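Local coordinates for hypothetical protein Llacc01001955 (Lactococcus lactis, PDB 1ZUJ) that probably binds DNA through its N-terminal helix and, as a Dps-family protein, helps protect the cell under oxidative stress, at residues K66-Q77 with S142-Y153. Residues are numbered along the deposited sequence; the frame is centred on the assembly and turned at random.
Sequences KEDEWFYLISEQ and SLELAIRKLYGY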
loop_
_atom_site.group_PDB
_atom_site.type_symbol
_atom_site.label_atom_id
_atom_site.label_comp_id
_atom_site.label_asym_id
_atom_site.label_seq_id
_atom_site.Cartn_x
_atom_site.Cartn_y
_atom_site.Cartn_z
ATOM N N LYS A 66 11.641 -18.513 8.307
ATOM C CA LYS A 66 12.556 -18.538 7.180
ATOM C C LYS A 66 13.046 -19.968 6.933
ATOM O O LYS A 66 13.237 -20.369 5.777
ATOM C CB LYS A 66 13.735 -17.557 7.395
ATOM C CG LYS A 66 13.693 -16.303 6.487
ATOM C CD LYS A 66 14.204 -16.579 5.051
ATOM C CE LYS A 66 13.487 -15.720 4.000
ATOM N NZ LYS A 66 13.259 -14.287 4.421
ATOM N N GLU A 67 13.233 -20.733 8.010
ATOM C CA GLU A 67 13.601 -22.140 7.878
ATOM C C GLU A 67 12.483 -22.871 7.171
ATOM O O GLU A 67 12.699 -23.460 6.126
ATOM C CB GLU A 67 13.902 -22.789 9.225
ATOM C CG GLU A 67 15.082 -22.163 9.951
ATOM C CD GLU A 67 16.436 -22.721 9.549
ATOM O OE1 GLU A 67 17.126 -23.226 10.467
ATOM O OE2 GLU A 67 16.828 -22.621 8.354
ATOM N N ASP A 68 11.279 -22.771 7.705
ATOM C CA ASP A 68 10.127 -23.440 7.115
ATOM C C ASP A 68 9.741 -22.972 5.708
ATOM O O ASP A 68 8.674 -23.348 5.198
ATOM C CB ASP A 68 8.910 -23.293 8.021
ATOM C CG ASP A 68 7.861 -24.325 7.729
ATOM O OD1 ASP A 68 8.024 -25.480 8.203
ATOM O OD2 ASP A 68 6.868 -24.070 7.012
ATOM N N GLU A 69 10.582 -22.129 5.109
ATOM C CA GLU A 69 10.447 -21.721 3.706
ATOM C C GLU A 69 11.710 -22.079 2.898
ATOM O O GLU A 69 11.643 -22.292 1.681
ATOM C CB GLU A 69 10.120 -20.217 3.657
ATOM C CG GLU A 69 10.339 -19.478 2.337
ATOM C CD GLU A 69 10.771 -18.044 2.572
ATOM O OE1 GLU A 69 10.118 -17.372 3.406
ATOM O OE2 GLU A 69 11.762 -17.595 1.948
ATOM N N TRP A 70 12.854 -22.132 3.576
ATOM C CA TRP A 70 14.051 -22.759 3.029
ATOM C C TRP A 70 13.789 -24.246 2.769
ATOM O O TRP A 70 14.396 -24.845 1.883
ATOM C CB TRP A 70 15.225 -22.632 4.002
ATOM C CG TRP A 70 15.923 -21.292 4.021
ATOM C CD1 TRP A 70 16.208 -20.548 5.129
ATOM C CD2 TRP A 70 16.444 -20.549 2.898
ATOM N NE1 TRP A 70 16.859 -19.394 4.769
ATOM C CE2 TRP A 70 17.016 -19.365 3.409
ATOM C CE3 TRP A 70 16.484 -20.759 1.516
ATOM C CZ2 TRP A 70 17.619 -18.407 2.595
ATOM C CZ3 TRP A 70 17.086 -19.795 0.705
ATOM C CH2 TRP A 70 17.640 -18.642 1.250
ATOM N N PHE A 71 12.893 -24.833 3.560
ATOM C CA PHE A 71 12.476 -26.216 3.386
ATOM C C PHE A 71 11.694 -26.260 2.115
ATOM O O PHE A 71 12.029 -27.016 1.213
ATOM C CB PHE A 71 11.597 -26.662 4.557
ATOM C CG PHE A 71 11.140 -28.103 4.489
ATOM C CD1 PHE A 71 12.039 -29.144 4.651
ATOM C CD2 PHE A 71 9.792 -28.404 4.311
ATOM C CE1 PHE A 71 11.608 -30.454 4.609
ATOM C CE2 PHE A 71 9.354 -29.713 4.266
ATOM C CZ PHE A 71 10.267 -30.739 4.411
ATOM N N TYR A 72 10.671 -25.419 2.032
ATOM C CA TYR A 72 9.826 -25.369 0.849
ATOM C C TYR A 72 10.598 -25.172 -0.453
ATOM O O TYR A 72 10.259 -25.781 -1.458
ATOM C CB TYR A 72 8.786 -24.259 0.982
ATOM C CG TYR A 72 7.405 -24.765 1.297
ATOM C CD1 TYR A 72 6.683 -25.503 0.361
ATOM C CD2 TYR A 72 6.808 -24.489 2.530
ATOM C CE1 TYR A 72 5.402 -25.966 0.647
ATOM C CE2 TYR A 72 5.519 -24.935 2.823
ATOM C CZ TYR A 72 4.826 -25.678 1.880
ATOM O OH TYR A 72 3.568 -26.130 2.176
ATOM N N LEU A 73 11.631 -24.335 -0.447
ATOM C CA LEU A 73 12.239 -23.910 -1.711
ATOM C C LEU A 73 13.343 -24.837 -2.202
ATOM O O LEU A 73 13.490 -25.028 -3.406
ATOM C CB LEU A 73 12.733 -22.453 -1.647
ATOM C CG LEU A 73 12.148 -21.583 -2.780
ATOM C CD1 LEU A 73 11.418 -20.335 -2.250
ATOM C CD2 LEU A 73 13.236 -21.208 -3.785
ATOM N N ILE A 74 14.115 -25.404 -1.280
ATOM C CA ILE A 74 15.111 -26.414 -1.637
ATOM C C ILE A 74 14.402 -27.642 -2.193
ATOM O O ILE A 74 14.769 -28.161 -3.257
ATOM C CB ILE A 74 15.949 -26.793 -0.415
ATOM C CG1 ILE A 74 16.866 -25.627 -0.025
ATOM C CG2 ILE A 74 16.749 -28.067 -0.686
ATOM C CD1 ILE A 74 17.888 -25.239 -1.084
ATOM N N SER A 75 13.394 -28.090 -1.447
ATOM C CA SER A 75 12.453 -29.100 -1.908
ATOM C C SER A 75 11.986 -28.824 -3.337
ATOM O O SER A 75 12.215 -29.634 -4.217
ATOM C CB SER A 75 11.245 -29.193 -0.966
ATOM O OG SER A 75 11.622 -29.620 0.340
ATOM N N GLU A 76 11.377 -27.670 -3.589
ATOM C CA GLU A 76 10.754 -27.417 -4.899
ATOM C C GLU A 76 11.756 -27.448 -6.050
ATOM O O GLU A 76 11.359 -27.551 -7.204
ATOM C CB GLU A 76 9.976 -26.090 -4.916
ATOM C CG GLU A 76 8.612 -26.162 -4.245
ATOM C CD GLU A 76 7.495 -25.533 -5.069
ATOM O OE1 GLU A 76 6.653 -26.277 -5.628
ATOM O OE2 GLU A 76 7.432 -24.284 -5.126
ATOM N N GLN A 77 13.042 -27.360 -5.736
ATOM C CA GLN A 77 14.099 -27.413 -6.746
ATOM C C GLN A 77 14.659 -28.826 -6.931
ATOM O O GLN A 77 15.411 -29.075 -7.881
ATOM C CB GLN A 77 15.239 -26.477 -6.340
ATOM C CG GLN A 77 15.756 -25.537 -7.433
ATOM C CD GLN A 77 15.423 -24.094 -7.146
ATOM O OE1 GLN A 77 15.091 -23.345 -8.063
ATOM N NE2 GLN A 77 15.499 -23.701 -5.874
ATOM N N SER A 142 20.050 -24.697 -11.575
ATOM C CA SER A 142 19.195 -23.852 -10.737
ATOM C C SER A 142 19.486 -24.064 -9.251
ATOM O O SER A 142 19.634 -23.111 -8.493
ATOM C CB SER A 142 17.717 -24.134 -11.022
ATOM O OG SER A 142 16.885 -23.665 -9.973
ATOM N N LEU A 143 19.582 -25.330 -8.856
ATOM C CA LEU A 143 19.741 -25.707 -7.457
ATOM C C LEU A 143 21.024 -25.188 -6.856
ATOM O O LEU A 143 21.075 -24.981 -5.661
ATOM C CB LEU A 143 19.696 -27.231 -7.305
ATOM C CG LEU A 143 19.733 -27.811 -5.883
ATOM C CD1 LEU A 143 18.382 -27.706 -5.175
ATOM C CD2 LEU A 143 20.226 -29.277 -5.907
ATOM N N GLU A 144 22.070 -24.994 -7.652
ATOM C CA GLU A 144 23.311 -24.489 -7.077
ATOM C C GLU A 144 23.023 -23.167 -6.395
ATOM O O GLU A 144 23.273 -23.023 -5.204
ATOM C CB GLU A 144 24.437 -24.329 -8.098
ATOM C CG GLU A 144 25.806 -24.521 -7.454
ATOM C CD GLU A 144 26.943 -23.757 -8.127
ATOM O OE1 GLU A 144 28.022 -23.654 -7.507
ATOM O OE2 GLU A 144 26.785 -23.266 -9.267
ATOM N N LEU A 145 22.458 -22.230 -7.145
ATOM C CA LEU A 145 22.105 -20.915 -6.617
ATOM C C LEU A 145 21.385 -20.955 -5.267
ATOM O O LEU A 145 21.803 -20.280 -4.326
ATOM C CB LEU A 145 21.241 -20.151 -7.629
ATOM C CG LEU A 145 21.976 -19.163 -8.547
ATOM C CD1 LEU A 145 23.358 -19.696 -8.985
ATOM C CD2 LEU A 145 21.089 -18.777 -9.775
ATOM N N ALA A 146 20.316 -21.736 -5.171
ATOM C CA ALA A 146 19.525 -21.813 -3.930
ATOM C C ALA A 146 20.281 -22.405 -2.717
ATOM O O ALA A 146 20.049 -22.002 -1.580
ATOM C CB ALA A 146 18.237 -22.599 -4.169
ATOM N N ILE A 147 21.167 -23.367 -2.967
ATOM C CA ILE A 147 21.968 -23.966 -1.914
ATOM C C ILE A 147 23.003 -22.943 -1.431
ATOM O O ILE A 147 23.234 -22.815 -0.230
ATOM C CB ILE A 147 22.664 -25.260 -2.428
ATOM C CG1 ILE A 147 21.640 -26.312 -2.860
ATOM C CG2 ILE A 147 23.558 -25.894 -1.356
ATOM C CD1 ILE A 147 22.256 -27.381 -3.774
ATOM N N ARG A 148 23.623 -22.227 -2.372
ATOM C CA ARG A 148 24.654 -21.236 -2.046
ATOM C C ARG A 148 24.110 -20.209 -1.065
ATOM O O ARG A 148 24.787 -19.843 -0.093
ATOM C CB ARG A 148 25.159 -20.491 -3.299
ATOM C CG ARG A 148 25.630 -21.369 -4.451
ATOM C CD ARG A 148 26.570 -20.690 -5.452
ATOM N NE ARG A 148 27.975 -20.690 -5.025
ATOM C CZ ARG A 148 29.038 -20.683 -5.848
ATOM N NH1 ARG A 148 28.893 -20.685 -7.176
ATOM N NH2 ARG A 148 30.263 -20.672 -5.337
ATOM N N LYS A 149 22.890 -19.741 -1.343
ATOM C CA LYS A 149 22.266 -18.682 -0.566
ATOM C C LYS A 149 22.043 -19.181 0.849
ATOM O O LYS A 149 22.513 -18.586 1.796
ATOM C CB LYS A 149 20.952 -18.223 -1.216
ATOM C CG LYS A 149 21.147 -17.366 -2.508
ATOM C CD LYS A 149 19.804 -16.902 -3.174
ATOM C CE LYS A 149 19.956 -15.598 -4.028
ATOM N NZ LYS A 149 20.380 -15.798 -5.478
ATOM N N LEU A 150 21.375 -20.313 0.983
ATOM C CA LEU A 150 21.133 -20.912 2.295
ATOM C C LEU A 150 22.386 -21.081 3.150
ATOM O O LEU A 150 22.297 -21.095 4.361
ATOM C CB LEU A 150 20.460 -22.274 2.136
ATOM C CG LEU A 150 19.744 -22.753 3.396
ATOM C CD1 LEU A 150 18.486 -23.446 3.011
ATOM C CD2 LEU A 150 20.581 -23.712 4.173
ATOM N N TYR A 151 23.540 -21.256 2.517
ATOM C CA TYR A 151 24.811 -21.383 3.230
ATOM C C TYR A 151 25.129 -19.994 3.769
ATOM O O TYR A 151 25.524 -19.832 4.942
ATOM C CB TYR A 151 25.909 -21.941 2.291
ATOM C CG TYR A 151 27.360 -21.646 2.680
ATOM C CD1 TYR A 151 28.038 -20.580 2.111
ATOM C CD2 TYR A 151 28.054 -22.444 3.592
ATOM C CE1 TYR A 151 29.361 -20.299 2.438
ATOM C CE2 TYR A 151 29.383 -22.166 3.925
ATOM C CZ TYR A 151 30.025 -21.089 3.335
ATOM O OH TYR A 151 31.327 -20.759 3.627
ATOM N N GLY A 152 24.923 -19.008 2.885
ATOM C CA GLY A 152 24.839 -17.599 3.244
ATOM C C GLY A 152 23.892 -17.306 4.400
ATOM O O GLY A 152 24.345 -17.022 5.496
ATOM N N TYR A 153 22.587 -17.365 4.187
ATOM C CA TYR A 153 21.677 -17.143 5.294
ATOM C C TYR A 153 22.207 -17.711 6.604
ATOM O O TYR A 153 22.284 -17.007 7.613
ATOM C CB TYR A 153 20.333 -17.778 5.026
ATOM C CG TYR A 153 19.336 -17.527 6.127
ATOM C CD1 TYR A 153 18.756 -16.274 6.281
ATOM C CD2 TYR A 153 18.960 -18.539 7.004
ATOM C CE1 TYR A 153 17.832 -16.027 7.265
ATOM C CE2 TYR A 153 18.008 -18.304 7.993
ATOM C CZ TYR A 153 17.461 -17.034 8.117
ATOM O OH TYR A 153 16.541 -16.759 9.087
#
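Trp70 rests one face of its indole on Leu150 and meets Tyr153 obliquely, burying more area (106 Å²) than any other residue of the contact. Leu150 CG sits over the five-membered ring, 4.2 Å from its centroid, in a CH-pi contact, and its CD1 lies 3.5 Å from Trp70 CG. The Trp70 and Tyr153 planes are 55° apart, with Trp70 NE1 above one face of the phenol ring. Tyr153 CG stands anti to the backbone N (chi1 -178°), which carries the ring across to Trp70 and its OH to Lys66 CB. The 7.4 Å between Trp70 CA and Leu150 CA leaves room for a broad, flat indole; an alanine here would probably leave Leu150 and Tyr153 without the surface they share. One turn on, the backbones draw closer, Ile74 CA and Ala146 CA 6.8 Å apart, and small Ala146 admits Ile74 CD1, while branched Ile74 also meets Ile147 and Leu150. Leu150 also packs on Ile128 of helix 110-131, and Ile147 on Ala131, so this side faces the bundle interior. The other margin is looser: Lys66 and Lys149 suit it by giving only their aliphatic bases and sending their amino ends away, Lys149 also packing on Leu145 of a neighbouring subunit. At the far end Gln77 CB lies 3.6 Å from Leu143 CD1. Segments 66-77 and 142-153 run antiparallel, axes at 159°, in neighbouring helices of the four-helix bundle of the ferritin-like Dps fold, twelve copies of which build the assembly.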